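Local atomic coordinates of citryl-spermidine/3,4-dihydroxybenzoyl-citryl-spermidine:spermidine ligase (Bacillus anthracis, PDB entry 3TO3), a protein that catalyses the ATP-dependent condensation of spermidine with citryl-spermidine intermediates in the biosynthesis of the siderophore petrobactin, working as a homodimer. Residues 257-262 with 364-369; 538-543 with 597-602. All coordinates share one frame; numbering follows the deposited sequence.

Contact 1 (257-262 with 364-369)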
ATOM      1  N   SER B 257      -4.183  12.666  -4.753  1.00 43.24           N
ATOM      2  CA  SER B 257      -3.803  11.706  -5.772  1.00 43.22           C
ATOM      3  C   SER B 257      -4.987  10.912  -6.302  1.00 50.38           C
ATOM      4  O   SER B 257      -4.955  10.478  -7.445  1.00 56.15           O
ATOM      5  CB  SER B 257      -2.705  10.775  -5.277  1.00 48.67           C
ATOM      6  OG  SER B 257      -3.135  10.088  -4.121  1.00 47.39           O
ATOM      7  N   ASN B 258      -5.986  10.640  -5.463  1.00 45.42           N
ATOM      8  CA  ASN B 258      -7.160   9.879  -5.930  1.00 47.10           C
ATOM      9  C   ASN B 258      -8.394  10.663  -6.412  1.00 46.29           C
ATOM     10  O   ASN B 258      -9.366  10.092  -6.879  1.00 44.58           O
ATOM     11  CB  ASN B 258      -7.599   8.897  -4.843  1.00 42.62           C
ATOM     12  CG  ASN B 258      -6.555   7.806  -4.583  1.00 44.30           C
ATOM     13  OD1 ASN B 258      -5.724   7.923  -3.684  1.00 46.42           O
ATOM     14  ND2 ASN B 258      -6.631   6.733  -5.342  1.00 51.13           N
ATOM     15  N   TYR B 259      -8.408  11.949  -6.133  1.00 47.95           N
ATOM     16  CA  TYR B 259      -9.442  12.872  -6.580  1.00 47.70           C
ATOM     17  C   TYR B 259      -9.098  13.790  -7.715  1.00 47.14           C
ATOM     18  O   TYR B 259      -9.720  14.852  -7.818  1.00 47.84           O
ATOM     19  CB  TYR B 259     -10.143  13.606  -5.465  1.00 46.60           C
ATOM     20  CG  TYR B 259     -10.837  12.744  -4.447  1.00 49.40           C
ATOM     21  CD1 TYR B 259     -10.118  11.866  -3.632  1.00 47.93           C
ATOM     22  CD2 TYR B 259     -12.208  12.852  -4.245  1.00 50.39           C
ATOM     23  CE1 TYR B 259     -10.762  11.106  -2.661  1.00 49.69           C
ATOM     24  CE2 TYR B 259     -12.857  12.111  -3.264  1.00 52.23           C
ATOM     25  CZ  TYR B 259     -12.136  11.248  -2.472  1.00 51.76           C
ATOM     26  OH  TYR B 259     -12.788  10.516  -1.502  1.00 48.37           O
ATOM     27  N   ALA B 260      -7.977  13.539  -8.378  1.00 36.71           N
ATOM     28  CA  ALA B 260      -7.526  14.468  -9.400  1.00 41.94           C
ATOM     29  C   ALA B 260      -8.669  14.893 -10.320  1.00 44.14           C
ATOM     30  O   ALA B 260      -8.765  16.052 -10.697  1.00 55.21           O
ATOM     31  CB  ALA B 260      -6.389  13.856 -10.231  1.00 40.22           C
ATOM     32  N   GLU B 261      -9.542  13.982 -10.697  1.00 43.33           N
ATOM     33  CA  GLU B 261     -10.570  14.383 -11.660  1.00 49.26           C
ATOM     34  C   GLU B 261     -11.595  15.371 -11.031  1.00 47.71           C
ATOM     35  O   GLU B 261     -12.080  16.270 -11.686  1.00 46.77           O
ATOM     36  CB  GLU B 261     -11.202  13.153 -12.323  1.00 53.94           C
ATOM     37  CG  GLU B 261     -12.699  13.014 -12.134  1.00 82.18           C
ATOM     38  CD  GLU B 261     -13.197  11.567 -12.260  1.00 93.40           C
ATOM     39  OE1 GLU B 261     -12.358  10.626 -12.219  1.00 94.54           O
ATOM     40  OE2 GLU B 261     -14.434  11.386 -12.395  1.00 91.96           O
ATOM     41  N   ASP B 262     -11.872  15.222  -9.749  1.00 40.56           N
ATOM     42  CA  ASP B 262     -12.715  16.168  -9.018  1.00 48.59           C
ATOM     43  C   ASP B 262     -12.004  17.511  -8.855  1.00 49.16           C
ATOM     44  O   ASP B 262     -12.619  18.551  -8.913  1.00 48.07           O
ATOM     45  CB  ASP B 262     -13.065  15.618  -7.617  1.00 50.49           C
ATOM     46  CG  ASP B 262     -13.524  14.169  -7.652  1.00 53.86           C
ATOM     47  OD1 ASP B 262     -14.723  13.916  -7.403  1.00 53.95           O
ATOM     48  OD2 ASP B 262     -12.684  13.283  -7.942  1.00 51.74           O
ATOM     49  N   GLY B 364     -15.829   6.420   1.715  1.00 45.51           N
ATOM     50  CA  GLY B 364     -15.576   6.882   3.073  1.00 37.98           C
ATOM     51  C   GLY B 364     -14.392   7.792   3.315  1.00 39.98           C
ATOM     52  O   GLY B 364     -14.051   8.128   4.460  1.00 39.01           O
ATOM     53  N   SER B 365     -13.768   8.206   2.225  1.00 42.47           N
ATOM     54  CA  SER B 365     -12.474   8.867   2.288  1.00 38.05           C
ATOM     55  C   SER B 365     -12.487  10.353   2.562  1.00 37.30           C
ATOM     56  O   SER B 365     -11.441  10.919   2.833  1.00 38.02           O
ATOM     57  CB  SER B 365     -11.709   8.608   0.986  1.00 39.35           C
ATOM     58  OG  SER B 365     -11.232   7.271   0.999  1.00 55.69           O
ATOM     59  N   LEU B 366     -13.622  11.019   2.382  1.00 34.52           N
ATOM     60  CA  LEU B 366     -13.672  12.425   2.724  1.00 37.55           C
ATOM     61  C   LEU B 366     -14.922  12.755   3.545  1.00 43.59           C
ATOM     62  O   LEU B 366     -15.964  13.076   2.999  1.00 48.28           O
ATOM     63  CB  LEU B 366     -13.718  13.149   1.383  1.00 33.95           C
ATOM     64  CG  LEU B 366     -13.394  14.613   1.294  1.00 44.25           C
ATOM     65  CD1 LEU B 366     -12.139  14.871   2.027  1.00 54.38           C
ATOM     66  CD2 LEU B 366     -13.233  14.859  -0.175  1.00 43.42           C
ATOM     67  N   GLY B 367     -14.762  12.931   4.834  1.00 48.50           N
ATOM     68  CA  GLY B 367     -15.920  13.028   5.674  1.00 34.12           C
ATOM     69  C   GLY B 367     -15.479  13.639   6.961  1.00 39.39           C
ATOM     70  O   GLY B 367     -14.322  13.522   7.324  1.00 37.55           O
ATOM     71  N   CYS B 368     -16.407  14.267   7.666  1.00 40.32           N
ATOM     72  CA  CYS B 368     -16.101  14.890   8.926  1.00 40.83           C
ATOM     73  C   CYS B 368     -17.267  14.806   9.895  1.00 40.72           C
ATOM     74  O   CYS B 368     -18.406  15.063   9.519  1.00 45.30           O
ATOM     75  CB  CYS B 368     -15.719  16.355   8.678  1.00 34.57           C
ATOM     76  SG  CYS B 368     -15.414  17.311  10.192  1.00 42.96           S
ATOM     77  N   ILE B 369     -16.977  14.511  11.160  1.00 40.27           N
ATOM     78  CA  ILE B 369     -17.962  14.644  12.229  1.00 37.66           C
ATOM     79  C   ILE B 369     -17.399  15.515  13.345  1.00 39.57           C
ATOM     80  O   ILE B 369     -16.280  15.298  13.796  1.00 38.62           O
ATOM     81  CB  ILE B 369     -18.333  13.296  12.844  1.00 39.08           C
ATOM     82  CG1 ILE B 369     -19.069  12.425  11.841  1.00 42.61           C
ATOM     83  CG2 ILE B 369     -19.184  13.505  14.109  1.00 42.57           C
ATOM     84  CD1 ILE B 369     -18.963  10.916  12.125  1.00 46.92           C
TER
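Tyr-259 extends its ring from the junction between helix 248-258 and helix 260-264 and meets Ser-365 and Leu-366, near the N-terminal end of a segment that runs on as a strand of the mixed sheet. The phenol arrives hydroxyl first: OH lies 3.3 Å from CB of Ser-365, which sits at the ring edge, near the ring plane. Leu-366 comes in obliquely, and its CD2 stands 4.2 Å from CE2 of the tyrosine, while its CB is 4.0 Å from the same OH. With CG anti to the backbone N (chi1 -163°), the leucine carries its branch back beside the ring. Tyr-259 serves as N-cap residue of helix 260-264 and is the first to leave helical geometry after helix 248-258. Its side chain points toward 364-369, and the length of the phenol spans the distance. A small residue suits position 365, because it lets the phenol end come close to the backbone; OG of Ser-365 is hydrogen-bonded to Asn-303. From the helical side, Ser-257 is hydrogen-bonded to Gln-174 of the second subunit, which places this junction beside the dimer interface. Ser-365 lies about 9 Å, side chain to side chain, from the ATP-binding Arg-311. No hydrogen bond spans the two segments, although a hydroxyl stands at their meeting point; the chemistry is therefore van der Waals contact of the phenol oxygen and a ring carbon with aliphatic carbon, with the serine's polar group engaged elsewhere, and it joins the turn between two successive helices to the beginning of a sheet segment.

Contact 2 (538-543 with 597-602)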
ATOM      1  N   ILE B 538     -17.894  -7.904  43.694  1.00 43.43           N
ATOM      2  CA  ILE B 538     -18.254  -6.516  43.917  1.00 48.97           C
ATOM      3  C   ILE B 538     -19.109  -6.012  42.788  1.00 53.78           C
ATOM      4  O   ILE B 538     -20.054  -5.253  42.999  1.00 53.38           O
ATOM      5  CB  ILE B 538     -17.027  -5.619  44.081  1.00 45.10           C
ATOM      6  CG1 ILE B 538     -16.471  -5.789  45.503  1.00 46.87           C
ATOM      7  CG2 ILE B 538     -17.408  -4.174  43.806  1.00 42.70           C
ATOM      8  CD1 ILE B 538     -15.144  -5.145  45.721  1.00 49.03           C
ATOM      9  N   VAL B 539     -18.763  -6.444  41.580  1.00 54.61           N
ATOM     10  CA  VAL B 539     -19.523  -6.074  40.405  1.00 47.59           C
ATOM     11  C   VAL B 539     -20.959  -6.586  40.525  1.00 47.25           C
ATOM     12  O   VAL B 539     -21.912  -5.819  40.338  1.00 50.20           O
ATOM     13  CB  VAL B 539     -18.846  -6.545  39.111  1.00 44.11           C
ATOM     14  CG1 VAL B 539     -19.758  -6.280  37.912  1.00 38.52           C
ATOM     15  CG2 VAL B 539     -17.526  -5.804  38.930  1.00 37.27           C
ATOM     16  N   VAL B 540     -21.118  -7.860  40.871  1.00 35.28           N
ATOM     17  CA  VAL B 540     -22.459  -8.372  41.134  1.00 44.83           C
ATOM     18  C   VAL B 540     -23.243  -7.578  42.221  1.00 54.80           C
ATOM     19  O   VAL B 540     -24.369  -7.146  41.989  1.00 55.54           O
ATOM     20  CB  VAL B 540     -22.428  -9.868  41.435  1.00 45.32           C
ATOM     21  CG1 VAL B 540     -23.790 -10.357  41.821  1.00 44.53           C
ATOM     22  CG2 VAL B 540     -21.923 -10.616  40.208  1.00 43.25           C
ATOM     23  N   GLU B 541     -22.643  -7.363  43.386  1.00 55.19           N
ATOM     24  CA  GLU B 541     -23.319  -6.622  44.441  1.00 48.24           C
ATOM     25  C   GLU B 541     -23.846  -5.273  43.941  1.00 46.49           C
ATOM     26  O   GLU B 541     -25.006  -4.893  44.213  1.00 46.37           O
ATOM     27  CB  GLU B 541     -22.391  -6.382  45.632  1.00 52.19           C
ATOM     28  CG  GLU B 541     -22.120  -7.580  46.501  1.00 60.67           C
ATOM     29  CD  GLU B 541     -20.986  -7.339  47.507  1.00 67.64           C
ATOM     30  OE1 GLU B 541     -20.830  -6.205  47.991  1.00 68.43           O
ATOM     31  OE2 GLU B 541     -20.243  -8.287  47.815  1.00 77.41           O
ATOM     32  N   GLU B 542     -22.989  -4.543  43.229  1.00 36.41           N
ATOM     33  CA  GLU B 542     -23.363  -3.229  42.734  1.00 41.77           C
ATOM     34  C   GLU B 542     -24.495  -3.240  41.707  1.00 48.78           C
ATOM     35  O   GLU B 542     -25.365  -2.364  41.729  1.00 58.12           O
ATOM     36  CB  GLU B 542     -22.152  -2.486  42.194  1.00 39.67           C
ATOM     37  CG  GLU B 542     -21.165  -2.247  43.273  1.00 49.63           C
ATOM     38  CD  GLU B 542     -21.730  -1.413  44.398  1.00 55.31           C
ATOM     39  OE1 GLU B 542     -22.809  -0.799  44.211  1.00 55.02           O
ATOM     40  OE2 GLU B 542     -21.082  -1.371  45.468  1.00 59.27           O
ATOM     41  N   ILE B 543     -24.479  -4.220  40.815  1.00 47.00           N
ATOM     42  CA  ILE B 543     -25.547  -4.372  39.849  1.00 44.49           C
ATOM     43  C   ILE B 543     -26.814  -4.645  40.650  1.00 42.57           C
ATOM     44  O   ILE B 543     -27.825  -3.983  40.459  1.00 49.74           O
ATOM     45  CB  ILE B 543     -25.254  -5.523  38.838  1.00 47.74           C
ATOM     46  CG1 ILE B 543     -24.188  -5.107  37.821  1.00 50.46           C
ATOM     47  CG2 ILE B 543     -26.523  -5.958  38.108  1.00 41.21           C
ATOM     48  CD1 ILE B 543     -23.506  -6.356  37.071  1.00 39.05           C
ATOM     49  N   GLN B 597     -23.817 -16.697  42.346  1.00 59.34           N
ATOM     50  CA  GLN B 597     -24.014 -17.873  43.178  1.00 65.81           C
ATOM     51  C   GLN B 597     -23.564 -17.609  44.604  1.00 72.97           C
ATOM     52  O   GLN B 597     -24.254 -17.977  45.563  1.00 79.86           O
ATOM     53  CB  GLN B 597     -23.195 -19.030  42.631  1.00 76.19           C
ATOM     54  CG  GLN B 597     -23.558 -19.424  41.228  1.00 89.16           C
ATOM     55  CD  GLN B 597     -24.838 -20.209  41.189  1.00101.78           C
ATOM     56  OE1 GLN B 597     -25.923 -19.672  41.434  1.00105.36           O
ATOM     57  NE2 GLN B 597     -24.723 -21.500  40.892  1.00105.62           N
ATOM     58  N   LEU B 598     -22.399 -16.984  44.745  1.00 65.79           N
ATOM     59  CA  LEU B 598     -21.845 -16.732  46.068  1.00 67.27           C
ATOM     60  C   LEU B 598     -22.541 -15.568  46.783  1.00 66.32           C
ATOM     61  O   LEU B 598     -22.889 -15.686  47.957  1.00 72.78           O
ATOM     62  CB  LEU B 598     -20.339 -16.528  45.982  1.00 63.55           C
ATOM     63  CG  LEU B 598     -19.626 -17.777  45.470  1.00 62.14           C
ATOM     64  CD1 LEU B 598     -18.256 -17.442  44.880  1.00 61.77           C
ATOM     65  CD2 LEU B 598     -19.511 -18.813  46.586  1.00 56.07           C
ATOM     66  N   ASN B 599     -22.764 -14.468  46.066  1.00 56.65           N
ATOM     67  CA  ASN B 599     -23.546 -13.338  46.573  1.00 61.27           C
ATOM     68  C   ASN B 599     -24.890 -13.838  47.132  1.00 76.05           C
ATOM     69  O   ASN B 599     -25.399 -13.319  48.116  1.00 85.01           O
ATOM     70  CB  ASN B 599     -23.685 -12.241  45.475  1.00 59.45           C
ATOM     71  CG  ASN B 599     -24.882 -11.264  45.700  1.00 66.48           C
ATOM     72  OD1 ASN B 599     -25.961 -11.443  45.128  1.00 63.12           O
ATOM     73  ND2 ASN B 599     -24.666 -10.218  46.490  1.00 65.00           N
ATOM     74  N   ILE B 600     -25.438 -14.882  46.526  1.00 78.67           N
ATOM     75  CA  ILE B 600     -26.677 -15.476  47.010  1.00 80.95           C
ATOM     76  C   ILE B 600     -26.478 -16.188  48.358  1.00 92.25           C
ATOM     77  O   ILE B 600     -27.383 -16.215  49.189  1.00 93.97           O
ATOM     78  CB  ILE B 600     -27.289 -16.428  45.951  1.00 77.04           C
ATOM     79  CG1 ILE B 600     -28.080 -15.632  44.909  1.00 68.23           C
ATOM     80  CG2 ILE B 600     -28.188 -17.452  46.596  1.00 79.97           C
ATOM     81  CD1 ILE B 600     -28.513 -16.451  43.709  1.00 63.88           C
ATOM     82  N   GLN B 601     -25.284 -16.724  48.591  1.00 95.77           N
ATOM     83  CA  GLN B 601     -24.999 -17.456  49.827  1.00 98.34           C
ATOM     84  C   GLN B 601     -25.033 -16.607  51.092  1.00108.33           C
ATOM     85  O   GLN B 601     -24.906 -17.129  52.197  1.00115.99           O
ATOM     86  CB  GLN B 601     -23.658 -18.170  49.739  1.00 97.86           C
ATOM     87  CG  GLN B 601     -23.619 -19.265  48.702  1.00101.70           C
ATOM     88  CD  GLN B 601     -22.492 -20.252  48.960  1.00108.95           C
ATOM     89  OE1 GLN B 601     -22.232 -21.153  48.157  1.00108.21           O
ATOM     90  NE2 GLN B 601     -21.816 -20.087  50.095  1.00113.06           N
ATOM     91  N   LYS B 602     -25.165 -15.299  50.941  1.00113.80           N
ATOM     92  CA  LYS B 602     -25.249 -14.434  52.108  1.00120.32           C
ATOM     93  C   LYS B 602     -26.578 -14.611  52.838  1.00131.31           C
ATOM     94  O   LYS B 602     -26.613 -14.629  54.070  1.00141.23           O
ATOM     95  CB  LYS B 602     -25.015 -12.979  51.712  1.00117.79           C
ATOM     96  CG  LYS B 602     -23.749 -12.772  50.865  1.00118.54           C
ATOM     97  CD  LYS B 602     -22.460 -13.118  51.622  1.00119.95           C
ATOM     98  CE  LYS B 602     -22.241 -14.625  51.808  1.00117.77           C
ATOM     99  NZ  LYS B 602     -21.748 -15.323  50.586  1.00111.55           N
TER
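Asn-599 lays its side chain across Val-540 and the start of the Glu-541 side chain, bridging two neighbouring residues of helix 532-547. Its CB and its OD1 each lie 4.1 Å from CG1 of Val-540, so the valine methyl meets both the aliphatic root of the asparagine and its amide. The other branch of the amide, ND2, reaches 3.7 Å from CG of Glu-541. Val-540 and Glu-541 both run obliquely to the asparagine side chain, and the carboxylate and amide planes are 25° apart. A chi1 of 159° turns CG of Asn-599 away from its backbone N, carrying the amide out from helix 591-600 toward its neighbour. The backbones are closest here, with CA of Glu-541 and CA of Asn-599 7.0 Å apart. A short amide suits so close an approach of the two backbones, whereas the compact, branched valine suits the buried face, where it also packs on Leu-592, Ala-595 and Arg-596. The polar ends look elsewhere: OD1 of Asn-599 is hydrogen-bonded to Arg-596, and OE1 of Glu-541 makes a salt bridge with Arg-415 of helix 410-432. At the C-terminal end of 597-602, N of Gln-601 donates to O of Leu-598 at 2.7 Å. No hydrogen bond or salt bridge links the two segments. The chemistry thus pairs carbon with amide, OD1 being held by Arg-596 and the carboxylate by Arg-415, so the C-terminal helix rests on helix 532-547 at this level through van der Waals contact.

Contacts 1 and 2 lie on opposite sides of the chain's centre, with centres 53 Å apart and nearest atoms about 31 Å apart, and share no helix or strand. In contact 1 all touching residues are buried, and it joins a helical junction to the approach of a strand in the mixed sheet, near ATP-binding residues and the second subunit. Contact 2 is a partly buried helix-to-helix seam near the C-terminus, away from the ATP and magnesium sites and from the other chain. Neither uses a hydrogen bond between its segments: 257-262 with 364-369 relies on an aromatic ring, 538-543 with 597-602 on an amide beside aliphatic carbons.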